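Local structure of envelope glycoprotein (Bourbon virus, 5ZKX) at residues F44-R49 against G144-H149; D99-D104 against N129-H134; T148-R153 against S419-W424. The protein probably drives fusion of the viral envelope with a host membrane, as a class III fusion protein captured in its trimeric postfusion form. One frame throughout, in Å; residues are numbered along the deposited sequence.

Interaction 1: F44-R49 against G144-H149; sequences FIIGYR and GVTNTH
Gly144 lies against the flat of the Tyr48 ring at one end of an antiparallel beta ladder, in which 144-148, the last part of strand 134-148, pairs with the start of strand 44-58. Its backbone N sits 3.5 Å above the plane of the Tyr48 ring, over the centre, and its CA makes a CH-pi contact with the same face. Having no side chain on this side, Gly144 lets the ring lie close on its backbone; Tyr48 CG, between its own backbone N and carbonyl carbon (chi1 69°), starts the ring on that course. Gly144 also exchanges two backbone hydrogen bonds with Tyr48, and its O accepts a CA-H contact from Gly47 CA at 3.2 Å.

Val145 turns to the other face of the sheet, where Val145 CG2 lies 3.9 Å from Ile45 CG2, the two side chains running side by side. Leu82 of helix 79-88 packs on both. Thr146 is a hydrogen-bonded partner of Ile46, and its CG2 meets Ile46 CB at 4.0 Å on the face covered by helix 422-437, with Phe426 over Thr146 and Val427 over Ile46.

Asn147 returns to the Ile45 side. Its OD1 presses on the isoleucine, 3.2 Å from Ile45 CG1, while its ND2 donates to the carbonyl of Gly86 and so ties the carboxamide to the end of helix 79-88. Thr148 closes the ladder: its N gives Phe44 O a nearly straight bond (2.9 Å, 172° at the hydrogen), and its O accepts from Phe44 N. The phenylalanine ring leads off toward Tyr190 and Tyr192 of strand 188-192, and Thr148 OG1 meets it near the plane at the edge, 4.0 Å from Phe44 CD2.

Interaction 2: D99-D104 against N129-H134; sequences DAWSGD and NNHFAH
Trp101 lays its indole flat on the imidazole of His131, a face-to-face stack with the planes only 5° apart and the centroid of the indole's five-membered ring 3.4 Å from that of the imidazole. Taken from its root, Trp101 begins the contact at CB, which is 3.5 Å from His131 CD2. Trp101 CG, set between its own backbone N and carbonyl carbon (chi1 53°), comes over the same CD2. Next, Trp101 CD1 rides 3.3 Å from His131 NE2, NE1 and CE2 cover CE1, and CD2 covers ND1, so the pyrrole half of the indole overlies the whole imidazole. The benzene half runs beyond it: at its far rim Trp101 CZ3 reaches His134 CD2 at 3.4 Å, the two rings meeting rim to rim.

The imidazole under the stack is held at its edge as well. His131 NE2 donates to the syn lone pair of Asp99 OD2 (3.0 Å). Asp99 OD2 lies near the plane of the imidazole, while the carboxylate as a whole is turned about 40° from it. Together with the stack, this bond holds the rotation of the ring, and the nearby negative charge would probably favour a protonated histidine. Asn130 CG lies toward the rim of the opposite imidazole face. His134 is wedged in turn, with Ser102 CB 3.6 Å from its ring centroid over one face and Phe132 O over the other.

The cluster lies near one end of the long sheet, probably the end that carries the fusion loops, as in other class III proteins. Asn130 and Phe132 meet Gly64, Thr66 and Leu62 of a second subunit there. Thr136 of strand 134-148 touches both stacked side chains, and the short strand 100-101 pairs with that same strand through Ala100 and Cys137.

Interaction 3: T148-R153 against S419-W424; sequences THLEVR and SDEDGW
Thr148 CG2 rests on Asp422 CB at 3.7 Å, the main apolar touch between 148-153 and the start of helix 422-437. Leu150 CD1 also lies loosely beside the carboxylate oxygen Glu421 OE1, a methyl against a polar atom.

Charge contributes one long salt bridge. Arg153 and Glu421 approach tip to tip, Arg153 NH2 standing 3.7 Å from Glu421 OE2 with guanidinium and carboxylate planes 70° apart.

Water does most of the joining. One molecule donates to His149 O (2.7 Å), accepts from Gly423 N and also bonds Thr148 OG1, thus serving an amide of the first helical turn. Another accepts from Glu151 N and donates to His149 O, with a weak bond to Glu421 OE1. A third spans His149 N and Asp422 OD2. The fourth gives Glu421 OE2 a short bond (2.6 Å) and Glu151 O a longer one, and weakly accepts from Arg153 NE, bridging the two charged side chains. Within 148-153, His149 NE2 donates almost straight to Glu151 OE1 (169° at the hydrogen).

The result is a hydrated seam at a helix N-terminus, with Glu421 in the N-cap position, where the C-terminal part of the chain packs back onto the beta domain, as expected of a class III postfusion fold.

Overall arrangement
Interactions 1 and 3 are neighbours, their centres 11 Å apart, sharing Thr148 and His149 and touching where Ile46 packs on Gly423 and Phe44 on Leu150. Interaction 2 stands about 37 Å from interaction 1 and 46 Å from interaction 3 (centre to centre), yet strand 134-148 links it to interaction 1 within one antiparallel sheet. Along the chain, 99-104 and 129-134 fall between the two segments of interaction 1, and 148-153 begins on the last two residues of interaction 1's second segment. The partner segment 419-424 comes 266 residues later. The sheet thus spans from a surface tip, where a second subunit approaches, to a buried base on which the late helix 422-437 lies, consistent with the folded-back postfusion state.

Interaction 1: F44-R49 against G144-H149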
loop_
_atom_site.group_PDB
_atom_site.type_symbol
_atom_site.label_atom_id
_atom_site.label_comp_id
_atom_site.label_asym_id
_atom_site.label_seq_id
_atom_site.Cartn_x
_atom_site.Cartn_y
_atom_site.Cartn_z
ATOM N N PHE A 44 -18.920 -17.371 -9.722
ATOM C CA PHE A 44 -19.230 -17.529 -8.309
ATOM C C PHE A 44 -20.598 -16.928 -8.030
ATOM O O PHE A 44 -20.852 -15.770 -8.379
ATOM C CB PHE A 44 -18.166 -16.849 -7.443
ATOM C CG PHE A 44 -18.132 -17.332 -6.025
ATOM C CD1 PHE A 44 -18.201 -18.680 -5.735
ATOM C CD2 PHE A 44 -18.004 -16.435 -4.980
ATOM C CE1 PHE A 44 -18.158 -19.123 -4.432
ATOM C CE2 PHE A 44 -17.960 -16.876 -3.674
ATOM C CZ PHE A 44 -18.038 -18.221 -3.401
ATOM N N ILE A 45 -21.472 -17.712 -7.405
ATOM C CA ILE A 45 -22.807 -17.265 -7.029
ATOM C C ILE A 45 -22.944 -17.381 -5.521
ATOM O O ILE A 45 -22.612 -18.421 -4.938
ATOM C CB ILE A 45 -23.906 -18.072 -7.743
ATOM C CG1 ILE A 45 -23.614 -18.167 -9.243
ATOM C CG2 ILE A 45 -25.264 -17.423 -7.519
ATOM C CD1 ILE A 45 -24.733 -18.801 -10.040
ATOM N N ILE A 46 -23.416 -16.312 -4.890
ATOM C CA ILE A 46 -23.659 -16.278 -3.454
ATOM C C ILE A 46 -25.121 -15.930 -3.235
ATOM O O ILE A 46 -25.618 -14.944 -3.795
ATOM C CB ILE A 46 -22.747 -15.266 -2.735
ATOM C CG1 ILE A 46 -21.283 -15.520 -3.085
ATOM C CG2 ILE A 46 -22.947 -15.348 -1.230
ATOM C CD1 ILE A 46 -20.327 -14.627 -2.332
ATOM N N GLY A 47 -25.801 -16.735 -2.439
ATOM C CA GLY A 47 -27.192 -16.482 -2.108
ATOM C C GLY A 47 -27.447 -16.707 -0.638
ATOM O O GLY A 47 -26.972 -17.680 -0.053
ATOM N N TYR A 48 -28.195 -15.791 -0.037
ATOM C CA TYR A 48 -28.598 -15.933 1.350
ATOM C C TYR A 48 -30.115 -15.874 1.455
ATOM O O TYR A 48 -30.798 -15.319 0.592
ATOM C CB TYR A 48 -27.956 -14.861 2.243
ATOM C CG TYR A 48 -28.437 -13.448 2.018
ATOM C CD1 TYR A 48 -29.509 -12.935 2.734
ATOM C CD2 TYR A 48 -27.797 -12.614 1.113
ATOM C CE1 TYR A 48 -29.942 -11.641 2.541
ATOM C CE2 TYR A 48 -28.223 -11.314 0.915
ATOM C CZ TYR A 48 -29.295 -10.834 1.632
ATOM O OH TYR A 48 -29.724 -9.542 1.441
ATOM N N ARG A 49 -30.630 -16.472 2.525
ATOM C CA ARG A 49 -32.055 -16.453 2.807
ATOM C C ARG A 49 -32.265 -16.781 4.274
ATOM O O ARG A 49 -31.602 -17.666 4.819
ATOM C CB ARG A 49 -32.825 -17.447 1.930
ATOM C CG ARG A 49 -34.297 -17.564 2.292
ATOM C CD ARG A 49 -35.045 -18.441 1.309
ATOM N NE ARG A 49 -34.504 -19.794 1.250
ATOM C CZ ARG A 49 -34.756 -20.646 0.263
ATOM N NH1 ARG A 49 -35.538 -20.276 -0.741
ATOM N NH2 ARG A 49 -34.226 -21.862 0.277
ATOM N N GLY A 144 -31.077 -12.648 -0.871
ATOM C CA GLY A 144 -30.236 -11.918 -1.798
ATOM C C GLY A 144 -29.400 -12.881 -2.603
ATOM O O GLY A 144 -29.213 -14.041 -2.222
ATOM N N VAL A 145 -28.896 -12.387 -3.735
ATOM C CA VAL A 145 -28.089 -13.190 -4.645
ATOM C C VAL A 145 -27.143 -12.263 -5.396
ATOM O O VAL A 145 -27.425 -11.074 -5.579
ATOM C CB VAL A 145 -28.975 -14.008 -5.616
ATOM C CG1 VAL A 145 -29.582 -13.109 -6.686
ATOM C CG2 VAL A 145 -28.187 -15.156 -6.243
ATOM N N THR A 146 -26.000 -12.809 -5.816
ATOM C CA THR A 146 -25.053 -12.051 -6.621
ATOM C C THR A 146 -24.215 -13.000 -7.468
ATOM O O THR A 146 -23.914 -14.126 -7.058
ATOM C CB THR A 146 -24.151 -11.159 -5.753
ATOM O OG1 THR A 146 -23.526 -10.168 -6.577
ATOM C CG2 THR A 146 -23.076 -11.974 -5.043
ATOM N N ASN A 147 -23.866 -12.536 -8.668
ATOM C CA ASN A 147 -22.962 -13.226 -9.580
ATOM C C ASN A 147 -21.666 -12.432 -9.660
ATOM O O ASN A 147 -21.665 -11.298 -10.150
ATOM C CB ASN A 147 -23.572 -13.359 -10.977
ATOM C CG ASN A 147 -24.723 -14.339 -11.027
ATOM O OD1 ASN A 147 -24.527 -15.551 -10.925
ATOM N ND2 ASN A 147 -25.934 -13.821 -11.208
ATOM N N THR A 148 -20.568 -13.021 -9.187
ATOM C CA THR A 148 -19.273 -12.352 -9.181
ATOM C C THR A 148 -18.208 -13.283 -9.750
ATOM O O THR A 148 -18.471 -14.436 -10.101
ATOM C CB THR A 148 -18.869 -11.896 -7.769
ATOM O OG1 THR A 148 -18.616 -13.039 -6.943
ATOM C CG2 THR A 148 -19.959 -11.044 -7.137
ATOM N N HIS A 149 -16.990 -12.758 -9.834
ATOM C CA HIS A 149 -15.819 -13.512 -10.258
ATOM C C HIS A 149 -14.979 -13.829 -9.030
ATOM O O HIS A 149 -14.659 -12.931 -8.243
ATOM C CB HIS A 149 -15.009 -12.713 -11.282
ATOM C CG HIS A 149 -13.571 -13.123 -11.385
ATOM N ND1 HIS A 149 -13.138 -14.102 -12.253
ATOM C CD2 HIS A 149 -12.467 -12.675 -10.743
ATOM C CE1 HIS A 149 -11.831 -14.246 -12.133
ATOM N NE2 HIS A 149 -11.399 -13.392 -11.224
#

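Interaction 2: D99-D104 against N129-H134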
loop_
_atom_site.group_PDB
_atom_site.type_symbol
_atom_site.label_atom_id
_atom_site.label_comp_id
_atom_site.label_asym_id
_atom_site.label_seq_id
_atom_site.Cartn_x
_atom_site.Cartn_y
_atom_site.Cartn_z
ATOM N N ASP A 99 -49.759 -10.109 11.481
ATOM C CA ASP A 99 -50.978 -10.059 12.289
ATOM C C ASP A 99 -51.937 -11.188 11.928
ATOM O O ASP A 99 -53.151 -10.993 11.842
ATOM C CB ASP A 99 -51.671 -8.699 12.166
ATOM C CG ASP A 99 -52.567 -8.397 13.351
ATOM O OD1 ASP A 99 -53.042 -7.248 13.464
ATOM O OD2 ASP A 99 -52.790 -9.307 14.176
ATOM N N ALA A 100 -51.393 -12.379 11.703
ATOM C CA ALA A 100 -52.204 -13.569 11.485
ATOM C C ALA A 100 -52.477 -14.203 12.842
ATOM O O ALA A 100 -51.564 -14.740 13.479
ATOM C CB ALA A 100 -51.502 -14.549 10.550
ATOM N N TRP A 101 -53.729 -14.145 13.287
ATOM C CA TRP A 101 -54.072 -14.683 14.590
ATOM C C TRP A 101 -55.046 -15.852 14.430
ATOM O O TRP A 101 -55.258 -16.351 13.315
ATOM C CB TRP A 101 -54.572 -13.578 15.532
ATOM C CG TRP A 101 -55.684 -12.705 15.054
ATOM C CD1 TRP A 101 -55.617 -11.724 14.107
ATOM C CD2 TRP A 101 -57.027 -12.692 15.550
ATOM N NE1 TRP A 101 -56.843 -11.117 13.966
ATOM C CE2 TRP A 101 -57.725 -11.694 14.843
ATOM C CE3 TRP A 101 -57.710 -13.438 16.516
ATOM C CZ2 TRP A 101 -59.073 -11.424 15.069
ATOM C CZ3 TRP A 101 -59.044 -13.169 16.740
ATOM C CH2 TRP A 101 -59.712 -12.172 16.020
ATOM N N SER A 102 -55.672 -16.254 15.537
ATOM C CA SER A 102 -55.864 -17.648 15.934
ATOM C C SER A 102 -55.937 -18.652 14.794
ATOM O O SER A 102 -55.141 -19.596 14.756
ATOM C CB SER A 102 -57.146 -17.764 16.756
ATOM O OG SER A 102 -58.273 -17.328 16.009
ATOM N N GLY A 103 -56.861 -18.462 13.855
ATOM C CA GLY A 103 -56.962 -19.402 12.751
ATOM C C GLY A 103 -55.784 -19.293 11.798
ATOM O O GLY A 103 -55.109 -20.282 11.499
ATOM N N ASP A 104 -55.524 -18.085 11.302
ATOM C CA ASP A 104 -54.420 -17.887 10.374
ATOM C C ASP A 104 -53.059 -17.980 11.048
ATOM O O ASP A 104 -52.054 -18.031 10.342
ATOM C CB ASP A 104 -54.575 -16.536 9.680
ATOM C CG ASP A 104 -55.986 -16.308 9.175
ATOM O OD1 ASP A 104 -56.530 -15.209 9.419
ATOM O OD2 ASP A 104 -56.549 -17.226 8.541
ATOM N N ASN A 129 -48.798 -9.434 20.264
ATOM C CA ASN A 129 -49.462 -10.470 21.052
ATOM C C ASN A 129 -50.743 -9.915 21.674
ATOM O O ASN A 129 -50.998 -10.060 22.871
ATOM C CB ASN A 129 -48.513 -11.013 22.118
ATOM C CG ASN A 129 -48.998 -12.307 22.726
ATOM O OD1 ASN A 129 -49.673 -13.099 22.072
ATOM N ND2 ASN A 129 -48.654 -12.529 23.986
ATOM N N ASN A 130 -51.568 -9.258 20.857
ATOM C CA ASN A 130 -52.706 -8.488 21.345
ATOM C C ASN A 130 -54.050 -9.143 21.025
ATOM O O ASN A 130 -55.061 -8.450 20.881
ATOM C CB ASN A 130 -52.667 -7.075 20.766
ATOM C CG ASN A 130 -52.798 -7.068 19.258
ATOM O OD1 ASN A 130 -52.272 -7.948 18.577
ATOM N ND2 ASN A 130 -53.506 -6.080 18.728
ATOM N N HIS A 131 -54.085 -10.467 20.911
ATOM C CA HIS A 131 -55.325 -11.196 20.657
ATOM C C HIS A 131 -55.511 -12.191 21.797
ATOM O O HIS A 131 -54.861 -13.241 21.826
ATOM C CB HIS A 131 -55.293 -11.879 19.296
ATOM C CG HIS A 131 -55.245 -10.920 18.147
ATOM N ND1 HIS A 131 -56.330 -10.159 17.769
ATOM C CD2 HIS A 131 -54.238 -10.583 17.308
ATOM C CE1 HIS A 131 -55.996 -9.402 16.740
ATOM N NE2 HIS A 131 -54.732 -9.639 16.441
ATOM N N PHE A 132 -56.399 -11.856 22.730
ATOM C CA PHE A 132 -56.518 -12.629 23.956
ATOM C C PHE A 132 -57.112 -14.006 23.686
ATOM O O PHE A 132 -57.994 -14.166 22.838
ATOM C CB PHE A 132 -57.373 -11.885 24.977
ATOM C CG PHE A 132 -57.399 -12.542 26.320
ATOM C CD1 PHE A 132 -56.329 -12.412 27.186
ATOM C CD2 PHE A 132 -58.480 -13.312 26.708
ATOM C CE1 PHE A 132 -56.343 -13.023 28.421
ATOM C CE2 PHE A 132 -58.501 -13.925 27.942
ATOM C CZ PHE A 132 -57.428 -13.782 28.799
ATOM N N ALA A 133 -56.619 -15.000 24.428
ATOM C CA ALA A 133 -56.992 -16.406 24.281
ATOM C C ALA A 133 -56.647 -16.953 22.903
ATOM O O ALA A 133 -57.194 -17.977 22.485
ATOM C CB ALA A 133 -58.480 -16.629 24.579
ATOM N N HIS A 134 -55.725 -16.302 22.195
ATOM C CA HIS A 134 -55.427 -16.653 20.816
ATOM C C HIS A 134 -53.932 -16.551 20.556
ATOM O O HIS A 134 -53.198 -15.861 21.269
ATOM C CB HIS A 134 -56.184 -15.748 19.842
ATOM C CG HIS A 134 -57.636 -16.078 19.722
ATOM N ND1 HIS A 134 -58.146 -17.313 20.060
ATOM C CD2 HIS A 134 -58.688 -15.337 19.303
ATOM C CE1 HIS A 134 -59.450 -17.319 19.850
ATOM N NE2 HIS A 134 -59.804 -16.132 19.393
#

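Interaction 3: T148-R153 against S419-W424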
loop_
_atom_site.group_PDB
_atom_site.type_symbol
_atom_site.label_atom_id
_atom_site.label_comp_id
_atom_site.label_asym_id
_atom_site.label_seq_id
_atom_site.Cartn_x
_atom_site.Cartn_y
_atom_site.Cartn_z
ATOM N N THR A 148 -20.568 -13.021 -9.187
ATOM C CA THR A 148 -19.273 -12.352 -9.181
ATOM C C THR A 148 -18.208 -13.283 -9.750
ATOM O O THR A 148 -18.471 -14.436 -10.101
ATOM C CB THR A 148 -18.869 -11.896 -7.769
ATOM O OG1 THR A 148 -18.616 -13.039 -6.943
ATOM C CG2 THR A 148 -19.959 -11.044 -7.137
ATOM N N HIS A 149 -16.990 -12.758 -9.834
ATOM C CA HIS A 149 -15.819 -13.512 -10.258
ATOM C C HIS A 149 -14.979 -13.829 -9.030
ATOM O O HIS A 149 -14.659 -12.931 -8.243
ATOM C CB HIS A 149 -15.009 -12.713 -11.282
ATOM C CG HIS A 149 -13.571 -13.123 -11.385
ATOM N ND1 HIS A 149 -13.138 -14.102 -12.253
ATOM C CD2 HIS A 149 -12.467 -12.675 -10.743
ATOM C CE1 HIS A 149 -11.831 -14.246 -12.133
ATOM N NE2 HIS A 149 -11.399 -13.392 -11.224
ATOM N N LEU A 150 -14.637 -15.100 -8.855
ATOM C CA LEU A 150 -13.846 -15.542 -7.714
ATOM C C LEU A 150 -12.431 -15.878 -8.166
ATOM O O LEU A 150 -12.243 -16.614 -9.140
ATOM C CB LEU A 150 -14.480 -16.754 -7.028
ATOM C CG LEU A 150 -13.707 -17.243 -5.797
ATOM C CD1 LEU A 150 -13.671 -16.166 -4.724
ATOM C CD2 LEU A 150 -14.290 -18.538 -5.252
ATOM N N GLU A 151 -11.444 -15.340 -7.453
ATOM C CA GLU A 151 -10.035 -15.600 -7.726
ATOM C C GLU A 151 -9.571 -16.712 -6.792
ATOM O O GLU A 151 -9.521 -16.528 -5.572
ATOM C CB GLU A 151 -9.200 -14.334 -7.541
ATOM C CG GLU A 151 -7.976 -14.253 -8.442
ATOM C CD GLU A 151 -8.333 -13.936 -9.880
ATOM O OE1 GLU A 151 -8.657 -12.766 -10.173
ATOM O OE2 GLU A 151 -8.293 -14.859 -10.718
ATOM N N VAL A 152 -9.243 -17.862 -7.364
ATOM C CA VAL A 152 -8.813 -19.028 -6.605
ATOM C C VAL A 152 -7.298 -18.989 -6.460
ATOM O O VAL A 152 -6.579 -18.620 -7.398
ATOM C CB VAL A 152 -9.293 -20.323 -7.290
ATOM C CG1 VAL A 152 -8.431 -21.512 -6.896
ATOM C CG2 VAL A 152 -10.747 -20.585 -6.937
ATOM N N ARG A 153 -6.810 -19.353 -5.276
ATOM C CA ARG A 153 -5.392 -19.297 -4.952
ATOM C C ARG A 153 -4.820 -20.705 -4.816
ATOM O O ARG A 153 -5.539 -21.707 -4.860
ATOM C CB ARG A 153 -5.158 -18.498 -3.664
ATOM C CG ARG A 153 -5.044 -16.985 -3.857
ATOM C CD ARG A 153 -6.320 -16.401 -4.414
ATOM N NE ARG A 153 -6.601 -15.066 -3.901
ATOM C CZ ARG A 153 -6.278 -13.942 -4.529
ATOM N NH1 ARG A 153 -5.656 -13.989 -5.699
ATOM N NH2 ARG A 153 -6.582 -12.770 -3.989
ATOM N N SER A 419 -11.179 -9.066 1.790
ATOM C CA SER A 419 -12.465 -8.534 2.233
ATOM C C SER A 419 -13.062 -7.573 1.212
ATOM O O SER A 419 -14.286 -7.407 1.157
ATOM C CB SER A 419 -12.310 -7.846 3.590
ATOM O OG SER A 419 -11.186 -6.983 3.610
ATOM N N ASP A 420 -12.226 -6.944 0.388
ATOM C CA ASP A 420 -12.713 -6.020 -0.628
ATOM C C ASP A 420 -13.269 -6.722 -1.857
ATOM O O ASP A 420 -13.798 -6.046 -2.742
ATOM C CB ASP A 420 -11.596 -5.069 -1.058
ATOM C CG ASP A 420 -11.384 -3.938 -0.079
ATOM O OD1 ASP A 420 -12.313 -3.625 0.693
ATOM O OD2 ASP A 420 -10.282 -3.355 -0.089
ATOM N N GLU A 421 -13.155 -8.044 -1.942
ATOM C CA GLU A 421 -13.673 -8.760 -3.098
ATOM C C GLU A 421 -15.191 -8.655 -3.155
ATOM O O GLU A 421 -15.864 -8.527 -2.131
ATOM C CB GLU A 421 -13.241 -10.222 -3.058
ATOM C CG GLU A 421 -11.745 -10.407 -3.235
ATOM C CD GLU A 421 -11.305 -11.844 -3.068
ATOM O OE1 GLU A 421 -12.167 -12.745 -3.126
ATOM O OE2 GLU A 421 -10.094 -12.074 -2.876
ATOM N N ASP A 422 -15.726 -8.702 -4.377
ATOM C CA ASP A 422 -17.147 -8.436 -4.582
ATOM C C ASP A 422 -18.022 -9.412 -3.806
ATOM O O ASP A 422 -19.039 -9.017 -3.225
ATOM C CB ASP A 422 -17.478 -8.493 -6.072
ATOM C CG ASP A 422 -17.225 -7.177 -6.772
ATOM O OD1 ASP A 422 -16.769 -6.226 -6.102
ATOM O OD2 ASP A 422 -17.488 -7.092 -7.989
ATOM N N GLY A 423 -17.649 -10.691 -3.789
ATOM C CA GLY A 423 -18.460 -11.672 -3.087
ATOM C C GLY A 423 -18.454 -11.459 -1.587
ATOM O O GLY A 423 -19.507 -11.469 -0.942
ATOM N N TRP A 424 -17.269 -11.258 -1.009
ATOM C CA TRP A 424 -17.172 -11.040 0.427
ATOM C C TRP A 424 -17.678 -9.668 0.837
ATOM O O TRP A 424 -18.054 -9.480 1.998
ATOM C CB TRP A 424 -15.729 -11.235 0.887
ATOM C CG TRP A 424 -15.155 -12.551 0.452
ATOM C CD1 TRP A 424 -13.970 -12.756 -0.194
ATOM C CD2 TRP A 424 -15.746 -13.848 0.623
ATOM N NE1 TRP A 424 -13.784 -14.097 -0.430
ATOM C CE2 TRP A 424 -14.859 -14.787 0.062
ATOM C CE3 TRP A 424 -16.936 -14.306 1.201
ATOM C CZ2 TRP A 424 -15.126 -16.153 0.059
ATOM C CZ3 TRP A 424 -17.196 -15.663 1.198
ATOM C CH2 TRP A 424 -16.295 -16.570 0.631
HETATM O O HOH W 1 -15.724 -12.268 -5.808
HETATM O O HOH W 2 -12.256 -12.898 -6.363
HETATM O O HOH W 3 -17.470 -9.609 -10.009
HETATM O O HOH W 4 -9.243 -14.483 -3.115
#